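Long-range contacts in glutathione synthetase-like effector 30 (Gpa-GSS30-apo) (Globodera pallida, PDB 5OET), which is a glutathione synthetase-like effector of a plant-parasitic nematode, classed with the enzymes that use ATP to join glycine to gamma-glutamylcysteine: residues E49-A54 / L89-S94; T84-L89 / H457-N462; A161-R166 / V186-I191; V310-L315 / I336-Y341. All coordinates share one frame; numbering follows the deposited sequence.

In the fold
The four contacts form two neighbouring pairs. Contacts 1 and 2 have centres about 9 Å apart. They share Leu89 and strand 83-90, and both touch the second subunit. Contacts 3 and 4 also lie about 9 Å apart between centres, and a probable hydrogen bond from the Arg314 guanidinium to Ile191 O joins them. Centres of contacts 1 and 3 are about 30 Å apart, yet both reach the large mixed sheet. Contact 4 belongs to a second mixed sheet. Along the chain contacts 1 and 2 interleave, and contacts 3 and 4 follow in series inside the long loop that contact 2 closes. Contacts 1 and 2 thus build the part of the large sheet near the subunit interface, while contacts 3 and 4 join that sheet to the second one.

Contact 1: E49-A54 / L89-S94; sequences EQSLDA and LSLYPS
Leu91 packs against helix 44-59 just after the end of strand 83-90. Its CB points toward the helix but touches nothing on it. CG lies anti to the backbone N (chi1 -173°) and carries the two methyl groups forward. CD1 reaches deepest. Leu91 CD1 rests on the main chain of the helix, 3.5 Å from Gln50 O, and lies close to Ser51 N. That carbonyl oxygen is already used in the helix, where Ala54 N donates to Gln50 O at 2.9 Å. Leu91 CD1 also packs on Ala54 CB at 3.8 Å. Leu91 CD2 takes the other branch and lies more loosely by the polar tips, 4.3 Å from Ser51 OG.

Ala54 CB, one turn on from Gln50, has a second apolar neighbour in Leu89 CD1 at 4.2 Å. The two leucines therefore meet the same small side chain.

At the far end Gln50 stretches out fully beyond CG. Its amide lies at the edge of the Tyr92 ring, by the hydroxyl, though its exact placing is uncertain.

Glu49 forms salt bridges with Arg280 and Arg290 of the second subunit, and Asp53 with Arg206 of its own chain. Leu91 N is probably bonded to His457 O of the adjoining strand. Ala54, with only a CB, lets Leu91 of the following loop come up to the helix main chain. The arrangement is that of helix 44-59 packed on the end of strand 83-90, in the large mixed sheet of the glutathione synthetase fold.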
# COMPACT_ATOMS: atom_id res chain seq x y z
N GLU A 49 18.82 0.67 -9.26
CA GLU A 49 17.98 1.81 -8.83
C GLU A 49 16.51 1.61 -9.17
O GLU A 49 15.66 2.02 -8.42
CB GLU A 49 18.49 3.14 -9.38
CG GLU A 49 19.78 3.57 -8.70
CD GLU A 49 20.37 4.88 -9.24
OE1 GLU A 49 21.57 4.89 -9.66
OE2 GLU A 49 19.67 5.94 -9.23
N GLN A 50 16.22 0.95 -10.29
CA GLN A 50 14.84 0.65 -10.63
C GLN A 50 14.26 -0.48 -9.78
O GLN A 50 13.05 -0.51 -9.53
CB GLN A 50 14.73 0.30 -12.11
CG GLN A 50 14.97 1.49 -13.03
CD GLN A 50 14.96 1.15 -14.51
OE1 GLN A 50 15.00 2.05 -15.34
NE2 GLN A 50 14.92 -0.13 -14.84
N SER A 51 15.10 -1.43 -9.37
CA SER A 51 14.70 -2.44 -8.40
C SER A 51 14.20 -1.84 -7.10
O SER A 51 13.16 -2.24 -6.60
CB SER A 51 15.86 -3.36 -8.04
OG SER A 51 15.97 -4.35 -9.02
N LEU A 52 14.99 -0.93 -6.54
CA LEU A 52 14.63 -0.29 -5.27
C LEU A 52 13.35 0.53 -5.40
O LEU A 52 12.51 0.50 -4.52
CB LEU A 52 15.75 0.59 -4.76
CG LEU A 52 17.03 -0.15 -4.40
CD1 LEU A 52 18.10 0.85 -4.03
CD2 LEU A 52 16.82 -1.15 -3.26
N ASP A 53 13.21 1.22 -6.53
CA ASP A 53 12.01 1.95 -6.87
C ASP A 53 10.80 1.05 -6.95
O ASP A 53 9.76 1.37 -6.40
CB ASP A 53 12.20 2.69 -8.21
CG ASP A 53 10.88 3.20 -8.79
OD1 ASP A 53 10.07 2.39 -9.29
OD2 ASP A 53 10.63 4.43 -8.77
N ALA A 54 10.92 -0.05 -7.68
CA ALA A 54 9.81 -1.00 -7.83
C ALA A 54 9.41 -1.53 -6.47
O ALA A 54 8.24 -1.49 -6.10
CB ALA A 54 10.20 -2.16 -8.75
N LEU A 89 8.90 -10.06 -7.10
CA LEU A 89 8.32 -9.57 -8.34
C LEU A 89 9.37 -9.54 -9.44
O LEU A 89 10.58 -9.48 -9.19
CB LEU A 89 7.77 -8.17 -8.12
CG LEU A 89 8.75 -7.08 -7.60
CD1 LEU A 89 9.28 -6.21 -8.73
CD2 LEU A 89 8.13 -6.17 -6.55
N SER A 90 8.90 -9.62 -10.67
CA SER A 90 9.77 -9.40 -11.80
C SER A 90 9.79 -7.89 -11.98
O SER A 90 8.78 -7.21 -11.69
CB SER A 90 9.22 -10.07 -13.05
OG SER A 90 7.93 -9.57 -13.34
N LEU A 91 10.93 -7.35 -12.41
CA LEU A 91 11.09 -5.91 -12.53
C LEU A 91 10.21 -5.35 -13.65
O LEU A 91 9.62 -4.26 -13.51
CB LEU A 91 12.55 -5.55 -12.79
CG LEU A 91 12.94 -4.06 -12.77
CD1 LEU A 91 12.56 -3.36 -11.48
CD2 LEU A 91 14.43 -3.90 -12.97
N TYR A 92 10.14 -6.09 -14.75
CA TYR A 92 9.42 -5.68 -15.93
C TYR A 92 8.48 -6.79 -16.31
O TYR A 92 8.68 -7.95 -15.93
CB TYR A 92 10.41 -5.38 -17.08
CG TYR A 92 11.15 -4.07 -16.90
CD1 TYR A 92 10.49 -2.86 -17.06
CD2 TYR A 92 12.51 -4.05 -16.54
CE1 TYR A 92 11.15 -1.66 -16.88
CE2 TYR A 92 13.19 -2.84 -16.36
CZ TYR A 92 12.50 -1.64 -16.52
OH TYR A 92 13.13 -0.42 -16.36
N PRO A 93 7.42 -6.44 -17.06
CA PRO A 93 6.47 -7.48 -17.45
C PRO A 93 7.11 -8.40 -18.47
O PRO A 93 7.86 -7.95 -19.32
CB PRO A 93 5.28 -6.69 -18.01
CG PRO A 93 5.80 -5.34 -18.33
CD PRO A 93 7.04 -5.11 -17.55
N SER A 94 6.86 -9.70 -18.34
CA SER A 94 7.46 -10.70 -19.23
C SER A 94 6.64 -10.74 -20.51
O SER A 94 5.41 -10.58 -20.45
CB SER A 94 7.47 -12.08 -18.58
OG SER A 94 8.41 -12.13 -17.50

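Contact 2: T84-L89 / H457-N462; sequences TQFLPL and HFVRPN
The two segments run antiparallel, their end-to-end directions 169° apart, and Leu89 and Val459 form a hydrogen-bonded pair. Val459 N gives the stronger bond, 2.9 Å to Leu89 O, and points nearly along the C=O axis. The return bond, Leu89 N to Val459 O, is weak at 3.3 Å. On one face of the sheet these two side chains lie side by side and point the same way, with Leu89 CD1 3.9 Å from Val459 CB.

Beyond this pair the contact changes character. Pro88 CA makes a CA-H...O contact with Val459 O, and the same oxygen lies near the plane of the Phe86 ring, at its edge. Phe86 has CG in the crowded position between the backbone N and the carbonyl carbon (chi1 72°), so the ring reaches the opposite segment. Pro461 CG sits over one face of the Phe86 ring, off centre, in a CH-pi contact 4.0 Å from the centroid.

Gln85 crosses Pro461 obliquely, its CD 3.7 Å from Pro461 CB. The chain bends at chi2 (55°), and Gln85 OE1 turns back to accept Phe86 N at 3.2 Å, on a lone pair. NE2 comes near Asn462 ND2, but both are donors and no bond forms. Each amide is used at the dimer interface: Asn462 OD1 accepts Met82 N of the second subunit, and Gln85 NE2 donates weakly to Met82 O of that subunit.

Pro88 and Pro461 have no N-H to offer. Beyond Val459 the two segments meet mainly through the Phe86 ring and Pro461, while Gln85 NE2 and Asn462 OD1 turn to the second subunit.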
# COMPACT_ATOMS: atom_id res chain seq x y z
N THR A 84 5.71 -6.81 8.06
CA THR A 84 5.42 -7.02 6.66
C THR A 84 6.65 -6.90 5.78
O THR A 84 7.61 -6.20 6.10
CB THR A 84 4.34 -6.05 6.14
OG1 THR A 84 4.71 -4.71 6.44
CG2 THR A 84 3.00 -6.37 6.76
N GLN A 85 6.58 -7.63 4.65
CA GLN A 85 7.63 -7.73 3.65
C GLN A 85 6.99 -7.69 2.28
O GLN A 85 5.88 -8.17 2.13
CB GLN A 85 8.43 -9.03 3.83
CG GLN A 85 9.73 -9.07 3.06
CD GLN A 85 10.63 -7.89 3.37
OE1 GLN A 85 10.50 -6.80 2.76
NE2 GLN A 85 11.54 -8.08 4.33
N PHE A 86 7.69 -7.13 1.28
CA PHE A 86 7.13 -7.04 -0.07
C PHE A 86 7.21 -8.40 -0.75
O PHE A 86 8.01 -9.25 -0.35
CB PHE A 86 7.76 -5.92 -0.95
CG PHE A 86 9.17 -6.20 -1.41
CD1 PHE A 86 10.27 -5.86 -0.61
CD2 PHE A 86 9.41 -6.78 -2.65
CE1 PHE A 86 11.56 -6.12 -1.02
CE2 PHE A 86 10.69 -7.04 -3.06
CZ PHE A 86 11.77 -6.72 -2.26
N LEU A 87 6.35 -8.59 -1.74
CA LEU A 87 6.24 -9.86 -2.45
C LEU A 87 7.25 -9.88 -3.59
O LEU A 87 7.34 -8.92 -4.34
CB LEU A 87 4.83 -10.02 -3.00
CG LEU A 87 3.70 -10.12 -1.97
CD1 LEU A 87 2.34 -10.09 -2.66
CD2 LEU A 87 3.82 -11.36 -1.11
N PRO A 88 8.00 -10.98 -3.75
CA PRO A 88 8.94 -10.97 -4.86
C PRO A 88 8.25 -10.82 -6.23
O PRO A 88 7.20 -11.39 -6.47
CB PRO A 88 9.65 -12.32 -4.72
CG PRO A 88 8.66 -13.18 -4.05
CD PRO A 88 8.01 -12.27 -3.05
N LEU A 89 8.90 -10.06 -7.10
CA LEU A 89 8.32 -9.57 -8.34
C LEU A 89 9.37 -9.54 -9.44
O LEU A 89 10.58 -9.48 -9.19
CB LEU A 89 7.77 -8.17 -8.12
CG LEU A 89 8.75 -7.08 -7.60
CD1 LEU A 89 9.28 -6.21 -8.73
CD2 LEU A 89 8.13 -6.17 -6.55
N HIS A 457 14.23 -9.75 -14.92
CA HIS A 457 14.98 -9.52 -13.70
C HIS A 457 14.09 -9.76 -12.48
O HIS A 457 12.93 -9.38 -12.47
CB HIS A 457 15.51 -8.09 -13.68
CG HIS A 457 16.05 -7.64 -15.00
ND1 HIS A 457 17.24 -8.09 -15.50
CD2 HIS A 457 15.53 -6.81 -15.93
CE1 HIS A 457 17.44 -7.56 -16.69
NE2 HIS A 457 16.41 -6.78 -16.98
N PHE A 458 14.64 -10.37 -11.44
CA PHE A 458 13.88 -10.78 -10.25
C PHE A 458 14.28 -9.97 -9.01
O PHE A 458 15.44 -9.94 -8.64
CB PHE A 458 14.16 -12.26 -9.98
CG PHE A 458 13.38 -13.22 -10.84
CD1 PHE A 458 12.65 -12.81 -11.96
CD2 PHE A 458 13.39 -14.59 -10.50
CE1 PHE A 458 11.93 -13.75 -12.71
CE2 PHE A 458 12.67 -15.52 -11.25
CZ PHE A 458 11.94 -15.09 -12.35
N VAL A 459 13.31 -9.34 -8.36
CA VAL A 459 13.57 -8.47 -7.22
C VAL A 459 13.07 -9.15 -5.96
O VAL A 459 11.89 -9.43 -5.85
CB VAL A 459 12.82 -7.15 -7.39
CG1 VAL A 459 13.15 -6.18 -6.25
CG2 VAL A 459 13.17 -6.56 -8.74
N ARG A 460 13.97 -9.40 -5.01
CA ARG A 460 13.63 -10.11 -3.78
C ARG A 460 14.00 -9.28 -2.57
O ARG A 460 14.96 -8.53 -2.63
CB ARG A 460 14.37 -11.42 -3.70
CG ARG A 460 13.63 -12.57 -4.35
CD ARG A 460 14.51 -13.82 -4.44
NE ARG A 460 14.96 -14.11 -5.81
CZ ARG A 460 15.93 -14.98 -6.14
NH1 ARG A 460 16.60 -15.67 -5.21
NH2 ARG A 460 16.22 -15.17 -7.43
N PRO A 461 13.25 -9.46 -1.46
CA PRO A 461 13.55 -8.89 -0.14
C PRO A 461 14.97 -9.17 0.38
O PRO A 461 15.41 -10.30 0.39
CB PRO A 461 12.55 -9.61 0.76
CG PRO A 461 11.40 -9.92 -0.12
CD PRO A 461 11.94 -10.15 -1.48
N ASN A 462 15.65 -8.11 0.81
CA ASN A 462 16.98 -8.19 1.47
C ASN A 462 18.09 -8.91 0.68
O ASN A 462 19.00 -9.48 1.27
CB ASN A 462 16.81 -8.78 2.89
CG ASN A 462 15.88 -7.94 3.76
OD1 ASN A 462 16.30 -6.92 4.34
ND2 ASN A 462 14.61 -8.35 3.83

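Contact 3: A161-R166 / V186-I191; sequences AMFCQR and VNTGAI
A threonine hydroxyl takes the place of a main-chain donor here. Thr188 OG1 donates to Cys164 O at 2.7 Å, in the plane of the carbonyl. Gly189 N, the donor expected in a continued ladder, lies 4.3 Å from Cys164 O. At Gly189 the chain bends, with a positive phi (82°). A side chain there would press on the carbonyl O of Thr188. OG1 of Thr188 is anti to the backbone N (chi1 -165°), which brings it to Cys164 O and also in plane at the edge of the Phe163 ring.

Arg166 and Asn187 form an antiparallel hydrogen-bonded pair. Arg166 N donates to Asn187 O at 3.0 Å. Asn187 N donates to Arg166 O at 2.9 Å, from above the carbonyl plane. Their side chains lie alongside, pointing the same way. Arg166 NH2 and Asn187 ND2 are both donors and do not bond. The guanidinium is instead held by Asp168, through a salt bridge, and by Gly192 O.

After the inverse gamma turn centred on Ala190, Ile191 folds back against the strand. Ile191 CD1 lies 3.3 Å from Cys164 O and 4.2 Å from Cys164 CB.

The segments belong to the hairpin of strands 160-173 and 179-188. Strand 469-484 pairs with strand 160-173 too, and the disulfide between Cys164 and Cys480 ties these two strands together. Helix 98-119 packs on Gln165 and Val186, while helix 225-240 packs on Met162.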
# COMPACT_ATOMS: atom_id res chain seq x y z
N ALA A 161 -24.73 -21.00 -4.88
CA ALA A 161 -23.29 -21.07 -4.65
C ALA A 161 -22.65 -19.91 -5.36
O ALA A 161 -23.12 -19.47 -6.40
CB ALA A 161 -22.74 -22.39 -5.19
N MET A 162 -21.57 -19.43 -4.77
CA MET A 162 -20.66 -18.46 -5.38
C MET A 162 -19.43 -19.25 -5.76
O MET A 162 -18.90 -19.97 -4.94
CB MET A 162 -20.29 -17.39 -4.38
CG MET A 162 -19.18 -16.47 -4.84
SD MET A 162 -19.10 -15.09 -3.70
CE MET A 162 -17.44 -14.52 -4.06
N PHE A 163 -18.98 -19.10 -7.00
CA PHE A 163 -17.96 -20.00 -7.53
C PHE A 163 -16.93 -19.19 -8.29
O PHE A 163 -17.23 -18.65 -9.35
CB PHE A 163 -18.66 -21.04 -8.40
CG PHE A 163 -17.74 -21.87 -9.23
CD1 PHE A 163 -16.55 -22.37 -8.71
CD2 PHE A 163 -18.07 -22.16 -10.55
CE1 PHE A 163 -15.70 -23.13 -9.49
CE2 PHE A 163 -17.24 -22.92 -11.35
CZ PHE A 163 -16.05 -23.41 -10.82
N CYS A 164 -15.74 -19.06 -7.70
CA CYS A 164 -14.63 -18.30 -8.27
C CYS A 164 -13.52 -19.29 -8.60
O CYS A 164 -13.22 -20.19 -7.80
CB CYS A 164 -14.12 -17.21 -7.30
SG CYS A 164 -15.14 -15.70 -7.09
N GLN A 165 -12.92 -19.13 -9.78
CA GLN A 165 -11.92 -20.05 -10.30
C GLN A 165 -10.73 -19.28 -10.80
O GLN A 165 -10.87 -18.16 -11.26
CB GLN A 165 -12.53 -20.86 -11.44
CG GLN A 165 -11.92 -22.22 -11.73
CD GLN A 165 -12.56 -22.88 -12.94
OE1 GLN A 165 -12.50 -22.34 -14.04
NE2 GLN A 165 -13.19 -24.04 -12.75
N ARG A 166 -9.55 -19.89 -10.66
CA ARG A 166 -8.34 -19.46 -11.35
C ARG A 166 -7.84 -20.64 -12.17
O ARG A 166 -7.48 -21.65 -11.60
CB ARG A 166 -7.26 -18.96 -10.38
CG ARG A 166 -6.28 -17.96 -11.02
CD ARG A 166 -5.11 -17.58 -10.11
NE ARG A 166 -4.25 -18.74 -9.85
CZ ARG A 166 -3.77 -19.13 -8.66
NH1 ARG A 166 -4.02 -18.46 -7.52
NH2 ARG A 166 -3.02 -20.23 -8.60
N VAL A 186 -6.50 -26.07 -12.56
CA VAL A 186 -7.62 -25.23 -12.10
C VAL A 186 -7.69 -25.24 -10.58
O VAL A 186 -7.44 -26.26 -9.94
CB VAL A 186 -8.99 -25.63 -12.70
CG1 VAL A 186 -9.08 -25.17 -14.13
CG2 VAL A 186 -9.25 -27.13 -12.62
N ASN A 187 -8.01 -24.08 -10.02
CA ASN A 187 -8.07 -23.87 -8.58
C ASN A 187 -9.37 -23.18 -8.23
O ASN A 187 -9.87 -22.36 -9.01
CB ASN A 187 -6.93 -22.97 -8.14
CG ASN A 187 -5.59 -23.51 -8.53
OD1 ASN A 187 -5.15 -24.53 -8.00
ND2 ASN A 187 -4.93 -22.84 -9.49
N THR A 188 -9.91 -23.53 -7.06
CA THR A 188 -11.06 -22.82 -6.49
C THR A 188 -10.90 -22.80 -4.97
O THR A 188 -9.97 -23.40 -4.44
CB THR A 188 -12.41 -23.48 -6.92
OG1 THR A 188 -13.48 -22.59 -6.64
CG2 THR A 188 -12.66 -24.83 -6.24
N GLY A 189 -11.79 -22.11 -4.28
CA GLY A 189 -11.71 -22.02 -2.83
C GLY A 189 -10.74 -20.95 -2.40
O GLY A 189 -10.88 -19.80 -2.81
N ALA A 190 -9.76 -21.31 -1.58
CA ALA A 190 -8.90 -20.30 -0.94
C ALA A 190 -7.86 -19.84 -1.94
O ALA A 190 -6.69 -20.21 -1.88
CB ALA A 190 -8.25 -20.85 0.32
N ILE A 191 -8.32 -19.00 -2.85
CA ILE A 191 -7.55 -18.60 -4.01
C ILE A 191 -6.62 -17.46 -3.66
O ILE A 191 -7.04 -16.46 -3.09
CB ILE A 191 -8.50 -18.18 -5.16
CG1 ILE A 191 -9.17 -19.41 -5.75
CG2 ILE A 191 -7.75 -17.46 -6.28
CD1 ILE A 191 -10.44 -19.08 -6.52

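Contact 4: V310-L315 / I336-Y341; sequences VVFDRL and IKTPPY
Thr338 has OG1 in the crowded position between the backbone N and the carbonyl carbon (chi1 66°), and CG2 anti to the carbonyl carbon. Phe312 has CG anti to its backbone N (chi1 -162°). These torsions bring the hydroxyl to the strand and to the edge of the ring. Thr338 OG1 donates to Val311 O at 3.0 Å, on a lone pair of that oxygen. Asp313 N lies at the same distance of 3.0 Å from Thr338 OG1. Thr338 CB lies in the plane of the Phe312 ring, at its edge, with OG1 3.4 Å from CD1. Over one face of the ring lies Arg314 CD. Thr338 CG2 turns the other way and packs on Val310 CG1 at 3.7 Å, the two side chains crossing at about a right angle.

Strand 306-314 and the short strand 336-337 run parallel, with helix 325-331 between them in the chain. This is a beta-alpha-beta crossover, and strand 246-251 also pairs in parallel with strand 306-314. Val310 and Ile336 form a parallel bridge. Val311 N donates to Ile336 O at 2.8 Å, nearly along the C=O axis. Val310 CA makes a CA-H...O contact with that oxygen at 3.4 Å, so Ile336 O is approached by two successive residues.

Past Thr338 a cis peptide bond leads into Pro339, and the chain turns away from the strand. Lys337 NZ bonds back to the carbonyls of Ala335 and Asp331. The Tyr341 ring stacks on Phe328 of the crossover helix, while Met162 of strand 160-173 touches Ile336 and Thr338.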
# COMPACT_ATOMS: atom_id res chain seq x y z
N VAL A 310 -23.07 -14.68 3.51
CA VAL A 310 -22.01 -15.28 2.72
C VAL A 310 -20.89 -15.69 3.64
O VAL A 310 -20.45 -14.88 4.44
CB VAL A 310 -21.43 -14.26 1.73
CG1 VAL A 310 -20.37 -14.89 0.83
CG2 VAL A 310 -22.54 -13.62 0.92
N VAL A 311 -20.41 -16.92 3.52
CA VAL A 311 -19.17 -17.30 4.20
C VAL A 311 -18.04 -17.34 3.17
O VAL A 311 -17.94 -18.26 2.38
CB VAL A 311 -19.27 -18.63 4.95
CG1 VAL A 311 -17.93 -18.96 5.60
CG2 VAL A 311 -20.31 -18.51 6.03
N PHE A 312 -17.20 -16.32 3.20
CA PHE A 312 -16.06 -16.24 2.33
C PHE A 312 -14.92 -17.01 2.99
O PHE A 312 -14.32 -16.55 3.95
CB PHE A 312 -15.78 -14.77 2.04
CG PHE A 312 -14.92 -14.52 0.82
CD1 PHE A 312 -14.99 -15.32 -0.33
CD2 PHE A 312 -14.06 -13.43 0.81
CE1 PHE A 312 -14.19 -15.04 -1.43
CE2 PHE A 312 -13.25 -13.15 -0.29
CZ PHE A 312 -13.31 -13.95 -1.41
N ASP A 313 -14.69 -18.24 2.51
CA ASP A 313 -13.63 -19.15 3.01
C ASP A 313 -12.26 -18.68 2.50
O ASP A 313 -12.00 -18.62 1.28
CB ASP A 313 -13.87 -20.63 2.57
CG ASP A 313 -14.43 -21.54 3.72
OD1 ASP A 313 -13.96 -21.40 4.86
OD2 ASP A 313 -15.33 -22.41 3.49
N ARG A 314 -11.37 -18.34 3.43
CA ARG A 314 -10.00 -18.00 3.12
C ARG A 314 -9.11 -18.91 3.96
O ARG A 314 -8.18 -18.46 4.63
CB ARG A 314 -9.77 -16.51 3.39
CG ARG A 314 -10.84 -15.58 2.83
CD ARG A 314 -10.77 -15.41 1.32
NE ARG A 314 -9.79 -14.39 0.96
CZ ARG A 314 -8.92 -14.44 -0.06
NH1 ARG A 314 -8.07 -13.43 -0.24
NH2 ARG A 314 -8.86 -15.50 -0.87
N LEU A 315 -9.42 -20.21 3.89
CA LEU A 315 -8.75 -21.28 4.62
C LEU A 315 -8.96 -21.14 6.15
O LEU A 315 -9.96 -21.59 6.74
CB LEU A 315 -7.25 -21.32 4.24
CG LEU A 315 -6.56 -22.68 4.10
CD1 LEU A 315 -7.12 -23.37 2.87
CD2 LEU A 315 -5.03 -22.57 4.04
N ILE A 336 -24.47 -18.56 1.90
CA ILE A 336 -23.88 -18.86 0.62
C ILE A 336 -22.41 -19.17 0.88
O ILE A 336 -21.74 -18.43 1.58
CB ILE A 336 -24.05 -17.70 -0.37
CG1 ILE A 336 -25.53 -17.46 -0.63
CG2 ILE A 336 -23.32 -18.01 -1.67
CD1 ILE A 336 -25.81 -16.23 -1.47
N LYS A 337 -21.93 -20.29 0.35
CA LYS A 337 -20.52 -20.71 0.47
C LYS A 337 -19.78 -20.35 -0.80
O LYS A 337 -20.40 -20.11 -1.84
CB LYS A 337 -20.41 -22.22 0.73
CG LYS A 337 -20.45 -22.62 2.20
CD LYS A 337 -21.82 -22.45 2.81
CE LYS A 337 -22.85 -23.37 2.19
NZ LYS A 337 -24.13 -23.36 2.96
N THR A 338 -18.45 -20.34 -0.71
CA THR A 338 -17.59 -19.70 -1.73
C THR A 338 -16.33 -20.54 -2.07
O THR A 338 -15.22 -20.07 -1.80
CB THR A 338 -17.10 -18.32 -1.21
OG1 THR A 338 -16.24 -18.51 -0.07
CG2 THR A 338 -18.28 -17.38 -0.83
N PRO A 339 -16.46 -21.73 -2.64
CA PRO A 339 -17.72 -22.35 -2.97
C PRO A 339 -18.01 -23.46 -1.97
O PRO A 339 -17.18 -23.75 -1.13
CB PRO A 339 -17.44 -22.93 -4.37
CG PRO A 339 -15.99 -23.28 -4.33
CD PRO A 339 -15.35 -22.50 -3.21
N PRO A 340 -19.17 -24.10 -2.09
CA PRO A 340 -19.41 -25.21 -1.16
C PRO A 340 -18.44 -26.36 -1.37
O PRO A 340 -17.78 -26.44 -2.39
CB PRO A 340 -20.86 -25.62 -1.44
CG PRO A 340 -21.27 -24.91 -2.69
CD PRO A 340 -20.37 -23.73 -2.85
N TYR A 341 -18.38 -27.27 -0.40
CA TYR A 341 -17.37 -28.32 -0.39
C TYR A 341 -17.39 -29.25 -1.60
O TYR A 341 -16.33 -29.70 -2.02
CB TYR A 341 -17.40 -29.14 0.92
CG TYR A 341 -16.28 -28.77 1.83
CD1 TYR A 341 -15.00 -29.24 1.59
CD2 TYR A 341 -16.48 -27.90 2.92
CE1 TYR A 341 -13.94 -28.88 2.41
CE2 TYR A 341 -15.42 -27.55 3.76
CZ TYR A 341 -14.15 -28.04 3.49
OH TYR A 341 -13.08 -27.72 4.29